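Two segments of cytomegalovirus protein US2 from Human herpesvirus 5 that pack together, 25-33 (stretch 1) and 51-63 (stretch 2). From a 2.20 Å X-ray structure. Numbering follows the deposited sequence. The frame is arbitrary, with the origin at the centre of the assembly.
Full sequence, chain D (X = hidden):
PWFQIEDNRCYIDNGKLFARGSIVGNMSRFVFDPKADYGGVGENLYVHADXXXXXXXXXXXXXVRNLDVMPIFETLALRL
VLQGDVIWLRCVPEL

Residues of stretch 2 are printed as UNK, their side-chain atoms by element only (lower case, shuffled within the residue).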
ATOM      1  N   GLY D  25      18.604 -21.992  16.123  1.00 38.86           N
ATOM      2  CA  GLY D  25      17.528 -21.487  16.961  1.00 39.56           C
ATOM      3  C   GLY D  25      16.285 -22.314  16.696  1.00 41.45           C
ATOM      4  O   GLY D  25      16.305 -23.220  15.850  1.00 39.91           O
ATOM      5  N   ASN D  26      15.198 -22.016  17.396  1.00 43.48           N
ATOM      6  CA  ASN D  26      13.978 -22.781  17.192  1.00 47.04           C
ATOM      7  C   ASN D  26      12.932 -22.077  16.320  1.00 47.13           C
ATOM      8  O   ASN D  26      11.735 -22.321  16.492  1.00 49.62           O
ATOM      9  CB  ASN D  26      13.368 -23.184  18.550  1.00 48.84           C
ATOM     10  CG  ASN D  26      13.018 -21.984  19.424  1.00 53.08           C
ATOM     11  OD1 ASN D  26      13.306 -20.830  19.076  1.00 55.13           O
ATOM     12  ND2 ASN D  26      12.392 -22.253  20.575  1.00 54.09           N
ATOM     13  N   MET D  27      13.376 -21.227  15.384  1.00 45.51           N
ATOM     14  CA  MET D  27      12.458 -20.513  14.485  1.00 42.83           C
ATOM     15  C   MET D  27      11.661 -21.517  13.666  1.00 42.18           C
ATOM     16  O   MET D  27      12.223 -22.480  13.138  1.00 40.57           O
ATOM     17  CB  MET D  27      13.188 -19.631  13.469  1.00 43.68           C
ATOM     18  CG  MET D  27      14.334 -18.808  13.980  1.00 48.84           C
ATOM     19  SD  MET D  27      15.841 -19.781  13.999  1.00 47.73           S
ATOM     20  CE  MET D  27      16.155 -19.959  12.311  1.00 51.45           C
ATOM     21  N   SER D  28      10.358 -21.287  13.537  1.00 40.63           N
ATOM     22  CA  SER D  28       9.511 -22.184  12.745  1.00 40.77           C
ATOM     23  C   SER D  28       9.384 -21.637  11.310  1.00 38.38           C
ATOM     24  O   SER D  28       9.038 -22.354  10.376  1.00 37.99           O
ATOM     25  CB  SER D  28       8.119 -22.317  13.389  1.00 43.35           C
ATOM     26  OG  SER D  28       7.549 -21.036  13.645  1.00 51.40           O
ATOM     27  N   ARG D  29       9.676 -20.363  11.127  1.00 36.16           N
ATOM     28  CA  ARG D  29       9.594 -19.770   9.791  1.00 32.82           C
ATOM     29  C   ARG D  29      10.669 -18.701   9.701  1.00 31.59           C
ATOM     30  O   ARG D  29      11.211 -18.281  10.730  1.00 30.90           O
ATOM     31  CB  ARG D  29       8.207 -19.154   9.571  1.00 28.03           C
ATOM     32  CG  ARG D  29       7.846 -18.107  10.615  1.00 29.16           C
ATOM     33  CD  ARG D  29       6.368 -17.703  10.564  1.00 28.80           C
ATOM     34  NE  ARG D  29       6.025 -16.980  11.792  1.00 31.74           N
ATOM     35  CZ  ARG D  29       6.148 -15.671  11.960  1.00 29.49           C
ATOM     36  NH1 ARG D  29       6.601 -14.901  10.973  1.00 28.13           N
ATOM     37  NH2 ARG D  29       5.833 -15.149  13.133  1.00 31.23           N
ATOM     38  N   PHE D  30      10.979 -18.268   8.474  1.00 30.78           N
ATOM     39  CA  PHE D  30      12.001 -17.244   8.274  1.00 29.66           C
ATOM     40  C   PHE D  30      11.833 -16.456   6.971  1.00 31.50           C
ATOM     41  O   PHE D  30      11.082 -16.842   6.079  1.00 31.32           O
ATOM     42  CB  PHE D  30      13.383 -17.890   8.207  1.00 25.35           C
ATOM     43  CG  PHE D  30      13.674 -18.517   6.861  1.00 26.56           C
ATOM     44  CD1 PHE D  30      13.074 -19.729   6.498  1.00 24.38           C
ATOM     45  CD2 PHE D  30      14.438 -17.831   5.902  1.00 23.19           C
ATOM     46  CE1 PHE D  30      13.215 -20.256   5.205  1.00 22.81           C
ATOM     47  CE2 PHE D  30      14.598 -18.335   4.590  1.00 19.16           C
ATOM     48  CZ  PHE D  30      13.983 -19.556   4.235  1.00 24.67           C
ATOM     49  N   VAL D  31      12.568 -15.350   6.885  1.00 30.08           N
ATOM     50  CA  VAL D  31      12.620 -14.514   5.699  1.00 29.37           C
ATOM     51  C   VAL D  31      14.096 -14.163   5.564  1.00 29.15           C
ATOM     52  O   VAL D  31      14.715 -13.692   6.513  1.00 27.74           O
ATOM     53  CB  VAL D  31      11.831 -13.198   5.828  1.00 30.90           C
ATOM     54  CG1 VAL D  31      11.931 -12.429   4.521  1.00 27.58           C
ATOM     55  CG2 VAL D  31      10.363 -13.486   6.156  1.00 30.54           C
ATOM     56  N   PHE D  32      14.667 -14.433   4.392  1.00 25.94           N
ATOM     57  CA  PHE D  32      16.087 -14.129   4.131  1.00 27.61           C
ATOM     58  C   PHE D  32      16.030 -12.903   3.224  1.00 27.72           C
ATOM     59  O   PHE D  32      15.608 -13.005   2.077  1.00 26.56           O
ATOM     60  CB  PHE D  32      16.755 -15.292   3.397  1.00 25.50           C
ATOM     61  CG  PHE D  32      18.240 -15.140   3.217  1.00 28.22           C
ATOM     62  CD1 PHE D  32      19.112 -15.268   4.295  1.00 28.09           C
ATOM     63  CD2 PHE D  32      18.779 -14.894   1.956  1.00 30.05           C
ATOM     64  CE1 PHE D  32      20.491 -15.162   4.122  1.00 26.66           C
ATOM     65  CE2 PHE D  32      20.168 -14.785   1.780  1.00 29.19           C
ATOM     66  CZ  PHE D  32      21.013 -14.925   2.873  1.00 26.60           C
ATOM     67  N   ASP D  33      16.458 -11.755   3.729  1.00 26.95           N
ATOM     68  CA  ASP D  33      16.344 -10.513   2.961  1.00 27.92           C
ATOM     69  C   ASP D  33      17.697  -9.796   2.786  1.00 26.92           C
ATOM     70  O   ASP D  33      17.978  -8.815   3.458  1.00 24.98           O
ATOM     71  CB  ASP D  33      15.328  -9.625   3.702  1.00 27.30           C
ATOM     72  CG  ASP D  33      14.963  -8.357   2.939  1.00 29.99           C
ATOM     73  OD1 ASP D  33      15.426  -8.166   1.792  1.00 30.33           O
ATOM     74  OD2 ASP D  33      14.200  -7.544   3.498  1.00 28.66           O
ATOM     75  N   UNK D  51      20.965 -21.702  -2.307  1.00 34.47           N
ATOM     76  CA  UNK D  51      21.946 -21.071  -1.449  1.00 33.67           C
ATOM     77  C   UNK D  51      21.430 -20.746  -0.054  1.00 33.17           C
ATOM     78  O   UNK D  51      22.119 -20.065   0.723  1.00 30.87           O
ATOM     79  c   UNK D  51      23.304 -20.066  -3.350  1.00 36.62           C
ATOM     80  o   UNK D  51      23.790 -19.093  -3.950  1.00 34.84           O
ATOM     81  o   UNK D  51      23.482 -21.235  -3.749  1.00 38.62           O
ATOM     82  c   UNK D  51      22.482 -19.797  -2.094  1.00 36.25           C
ATOM     83  N   UNK D  52      20.227 -21.217   0.252  1.00 31.67           N
ATOM     84  CA  UNK D  52      19.622 -21.021   1.556  1.00 32.40           C
ATOM     85  C   UNK D  52      19.048 -22.357   2.054  1.00 34.76           C
ATOM     86  O   UNK D  52      18.329 -23.035   1.317  1.00 36.03           O
ATOM     87  c   UNK D  52      17.858 -19.825   2.862  1.00 31.19           C
ATOM     88  c   UNK D  52      19.050 -18.646   0.997  1.00 30.07           C
ATOM     89  c   UNK D  52      18.494 -19.990   1.488  1.00 31.83           C
ATOM     90  N   UNK D  53      19.381 -22.740   3.285  1.00 36.09           N
ATOM     91  CA  UNK D  53      18.851 -23.973   3.854  1.00 38.45           C
ATOM     92  C   UNK D  53      18.239 -23.709   5.198  1.00 35.96           C
ATOM     93  O   UNK D  53      18.912 -23.224   6.105  1.00 35.05           O
ATOM     94  o   UNK D  53      22.561 -26.361   3.505  1.00 56.57           O
ATOM     95  c   UNK D  53      21.567 -26.520   2.755  1.00 55.11           C
ATOM     96  o   UNK D  53      21.370 -27.560   2.086  1.00 56.46           O
ATOM     97  c   UNK D  53      19.957 -25.016   3.986  1.00 42.38           C
ATOM     98  c   UNK D  53      20.552 -25.403   2.648  1.00 49.54           C
ATOM     99  N   UNK D  54      16.957 -24.023   5.315  1.00 35.60           N
ATOM    100  CA  UNK D  54      16.222 -23.827   6.551  1.00 35.98           C
ATOM    101  C   UNK D  54      15.765 -25.170   7.080  1.00 36.20           C
ATOM    102  O   UNK D  54      15.236 -25.974   6.309  1.00 36.74           O
ATOM    103  c   UNK D  54      14.669 -21.994   8.594  1.00 32.24           C
ATOM    104  c   UNK D  54      12.555 -22.135   9.732  1.00 34.89           C
ATOM    105  c   UNK D  54      12.822 -23.112   7.554  1.00 34.00           C
ATOM    106  c   UNK D  54      13.883 -21.710   9.704  1.00 34.49           C
ATOM    107  c   UNK D  54      12.029 -22.835   8.656  1.00 33.54           C
ATOM    108  c   UNK D  54      14.993 -22.951   6.287  1.00 32.05           C
ATOM    109  c   UNK D  54      14.151 -22.693   7.508  1.00 32.94           C
ATOM    110  N   UNK D  55      15.989 -25.407   8.374  1.00 37.27           N
ATOM    111  CA  UNK D  55      15.534 -26.624   9.044  1.00 37.65           C
ATOM    112  C   UNK D  55      14.637 -26.106  10.152  1.00 38.08           C
ATOM    113  O   UNK D  55      15.130 -25.612  11.172  1.00 38.85           O
ATOM    114  c   UNK D  55      16.167 -28.706  10.321  1.00 37.54           C
ATOM    115  c   UNK D  55      16.697 -27.422   9.666  1.00 38.55           C
ATOM    116  c   UNK D  55      17.699 -27.782   8.590  1.00 36.32           C
ATOM    117  N   UNK D  56      13.306 -26.187   9.957  1.00 38.48           N
ATOM    118  CA  UNK D  56      12.347 -25.709  10.958  1.00 38.20           C
ATOM    119  C   UNK D  56      12.746 -26.163  12.344  1.00 38.57           C
ATOM    120  O   UNK D  56      13.114 -27.318  12.532  1.00 37.72           O
ATOM    121  c   UNK D  56      12.618 -26.864   8.841  1.00 38.85           C
ATOM    122  c   UNK D  56      11.031 -26.339  10.512  1.00 38.53           C
ATOM    123  c   UNK D  56      11.178 -26.451   9.042  1.00 38.10           C
ATOM    124  N   UNK D  57      12.680 -25.245  13.298  1.00 40.19           N
ATOM    125  CA  UNK D  57      13.028 -25.554  14.672  1.00 43.15           C
ATOM    126  C   UNK D  57      14.508 -25.725  14.987  1.00 43.52           C
ATOM    127  O   UNK D  57      14.870 -25.850  16.150  1.00 44.34           O
ATOM    128  N   UNK D  58      15.366 -25.711  13.969  1.00 42.48           N
ATOM    129  CA  UNK D  58      16.799 -25.896  14.191  1.00 42.90           C
ATOM    130  C   UNK D  58      17.749 -24.831  13.677  1.00 39.84           C
ATOM    131  O   UNK D  58      18.532 -24.283  14.437  1.00 38.89           O
ATOM    132  c   UNK D  58      16.959 -28.448  14.411  1.00 52.08           C
ATOM    133  c   UNK D  58      17.263 -27.218  13.590  1.00 45.15           C
ATOM    134  c   UNK D  58      17.372 -29.723  13.684  1.00 54.78           C
ATOM    135  o   UNK D  58      18.496 -29.763  13.128  1.00 56.51           O
ATOM    136  o   UNK D  58      16.583 -30.692  13.668  1.00 58.28           O
ATOM    137  N   UNK D  59      17.691 -24.547  12.380  1.00 35.76           N
ATOM    138  CA  UNK D  59      18.620 -23.601  11.821  1.00 35.64           C
ATOM    139  C   UNK D  59      18.302 -22.981  10.470  1.00 36.07           C
ATOM    140  O   UNK D  59      17.460 -23.451   9.701  1.00 32.78           O
ATOM    141  c   UNK D  59      19.964 -24.282  11.675  1.00 35.98           C
ATOM    142  o   UNK D  59      19.857 -25.316  10.707  1.00 31.05           O
ATOM    143  N   UNK D  60      19.055 -21.928  10.184  1.00 34.65           N
ATOM    144  CA  UNK D  60      18.943 -21.215   8.917  1.00 34.93           C
ATOM    145  C   UNK D  60      20.387 -20.996   8.478  1.00 35.17           C
ATOM    146  O   UNK D  60      21.200 -20.389   9.197  1.00 34.03           O
ATOM    147  c   UNK D  60      17.797 -18.985   7.941  1.00 36.02           C
ATOM    148  c   UNK D  60      18.889 -18.026   7.690  1.00 36.91           C
ATOM    149  c   UNK D  60      17.465 -19.794   6.677  1.00 32.15           C
ATOM    150  c   UNK D  60      18.203 -19.886   9.117  1.00 33.76           C
ATOM    151  N   UNK D  61      20.723 -21.524   7.315  1.00 34.49           N
ATOM    152  CA  UNK D  61      22.072 -21.374   6.801  1.00 35.71           C
ATOM    153  C   UNK D  61      22.064 -20.886   5.360  1.00 36.86           C
ATOM    154  O   UNK D  61      21.162 -21.206   4.566  1.00 36.81           O
ATOM    155  c   UNK D  61      23.024 -23.215   8.285  1.00 38.94           C
ATOM    156  c   UNK D  61      23.988 -25.081   9.664  1.00 46.11           C
ATOM    157  c   UNK D  61      22.809 -22.709   6.871  1.00 37.48           C
ATOM    158  c   UNK D  61      23.593 -24.618   8.267  1.00 42.82           C
ATOM    159  n   UNK D  61      24.660 -26.409   9.608  1.00 48.42           N
ATOM    160  N   UNK D  62      23.079 -20.106   5.015  1.00 35.33           N
ATOM    161  CA  UNK D  62      23.170 -19.618   3.661  1.00 34.83           C
ATOM    162  C   UNK D  62      24.560 -19.858   3.114  1.00 35.30           C
ATOM    163  O   UNK D  62      25.534 -19.907   3.861  1.00 35.58           O
ATOM    164  c   UNK D  62      22.476 -17.285   6.779  1.00 30.07           C
ATOM    165  n   UNK D  62      25.042 -15.606   4.994  1.00 28.23           N
ATOM    166  c   UNK D  62      23.369 -16.857   5.795  1.00 30.70           C
ATOM    167  c   UNK D  62      23.468 -15.686   8.337  1.00 31.19           C
ATOM    168  c   UNK D  62      24.610 -16.432   3.979  1.00 31.12           C
ATOM    169  c   UNK D  62      24.299 -15.845   6.114  1.00 28.88           C
ATOM    170  c   UNK D  62      22.782 -18.140   3.588  1.00 30.99           C
ATOM    171  c   UNK D  62      22.532 -16.697   8.042  1.00 32.50           C
ATOM    172  c   UNK D  62      23.584 -17.212   4.411  1.00 30.95           C
ATOM    173  c   UNK D  62      24.362 -15.250   7.388  1.00 31.42           C
ATOM    174  N   UNK D  63      24.627 -20.024   1.802  1.00 34.48           N
ATOM    175  CA  UNK D  63      25.855 -20.301   1.092  1.00 32.77           C
ATOM    176  C   UNK D  63      25.710 -19.673  -0.297  1.00 32.77           C
ATOM    177  O   UNK D  63      25.683 -20.355  -1.319  1.00 32.57           O
ATOM    178  n   UNK D  63      27.471 -23.340  -0.310  1.00 34.48           N
ATOM    179  o   UNK D  63      28.345 -21.395   0.416  1.00 36.24           O
ATOM    180  c   UNK D  63      26.053 -21.809   0.966  1.00 33.14           C
ATOM    181  c   UNK D  63      27.392 -22.166   0.325  1.00 36.52           C
TER

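Position 51 carries two carbons, the second bearing two oxygens, and touches nothing on stretch 1: Asp51. At position 52 one carbon carries two more, a beta-branched side chain of three carbons whose CA-to-CB bond points toward stretch 1; this is Val52. Its CG2 sits over a face of the Phe32 ring, 4.2 Å from the centroid, while CG1 comes within 4.0 Å of Phe30 CE2, so one small residue bridges two phenylalanines. Position 53 has three carbons, the third with two oxygens, pointing away and exposed; it is Glu53, and strand alternation explains its absence from the contact.

Position 54 turns back toward stretch 1 with one carbon and then a ring of six carbons, no oxygen attached: Phe54. Phe30 CD1 lies over one face of its ring, 3.3 Å from Phe54 CG, with the two ring planes at 38°. The far end of the ring reaches backbone, Phe54 CZ lying 3.4 Å from Met27 O, and Ser28 O sits at the ring edge, 3.5 Å from Phe54 CE2. Position 55 repeats the three-carbon fork but points away and makes no contact; it is Val55.

At position 56 three carbons close a ring onto the backbone nitrogen, which identifies Pro56; it lies at the margin, its CB 4.5 Å from Ser28 O. Position 57 has no side-chain atoms and is Gly57. Its phi of 74° by itself favours glycine, and its backbone does the work: Gly57 N donates to Met27 O at 2.8 Å, and Gly57 O receives a CA-H...O contact from Asn26 CA at 3.4 Å. Position 58, three carbons ending in two oxygens, points its side chain away and is Glu58; its backbone Glu58 O accepts a hydrogen bond from Gly25 N at 2.8 Å.

Position 59, one carbon and one oxygen, points away: Ser59. Position 60 has four carbons forked at the second, aimed at stretch 1, and is Leu60. Its CD2 stands over a face of Phe30, 3.9 Å from the centroid, and its CB meets Met27 CE at 3.8 Å. Position 61, four carbons in a row ending in nitrogen, is exposed and out of contact: Lys61. Position 62 has one carbon followed by fused five- and six-membered rings holding one nitrogen: Trp62. Phe32 CE1 lies over one of its faces, 3.7 Å from Trp62 CG. Position 63, two carbons with one oxygen and one nitrogen on the second, points away and is Asn63.

The rule is a division between turn and strands. Around the turn, main chain meets main chain through two hydrogen bonds. Beyond it, the strands 52-55 and 59-63, joined to each other by backbone hydrogen bonds, stand apart from strand 30-33, and side chains fill the gap. Val52, Phe54, Leu60 and Trp62 meet Phe30 and Phe32 in apolar contacts, with Met27 extending that packing toward the turn.

Stretch 2 51-63: DVEFVPGESLKWN
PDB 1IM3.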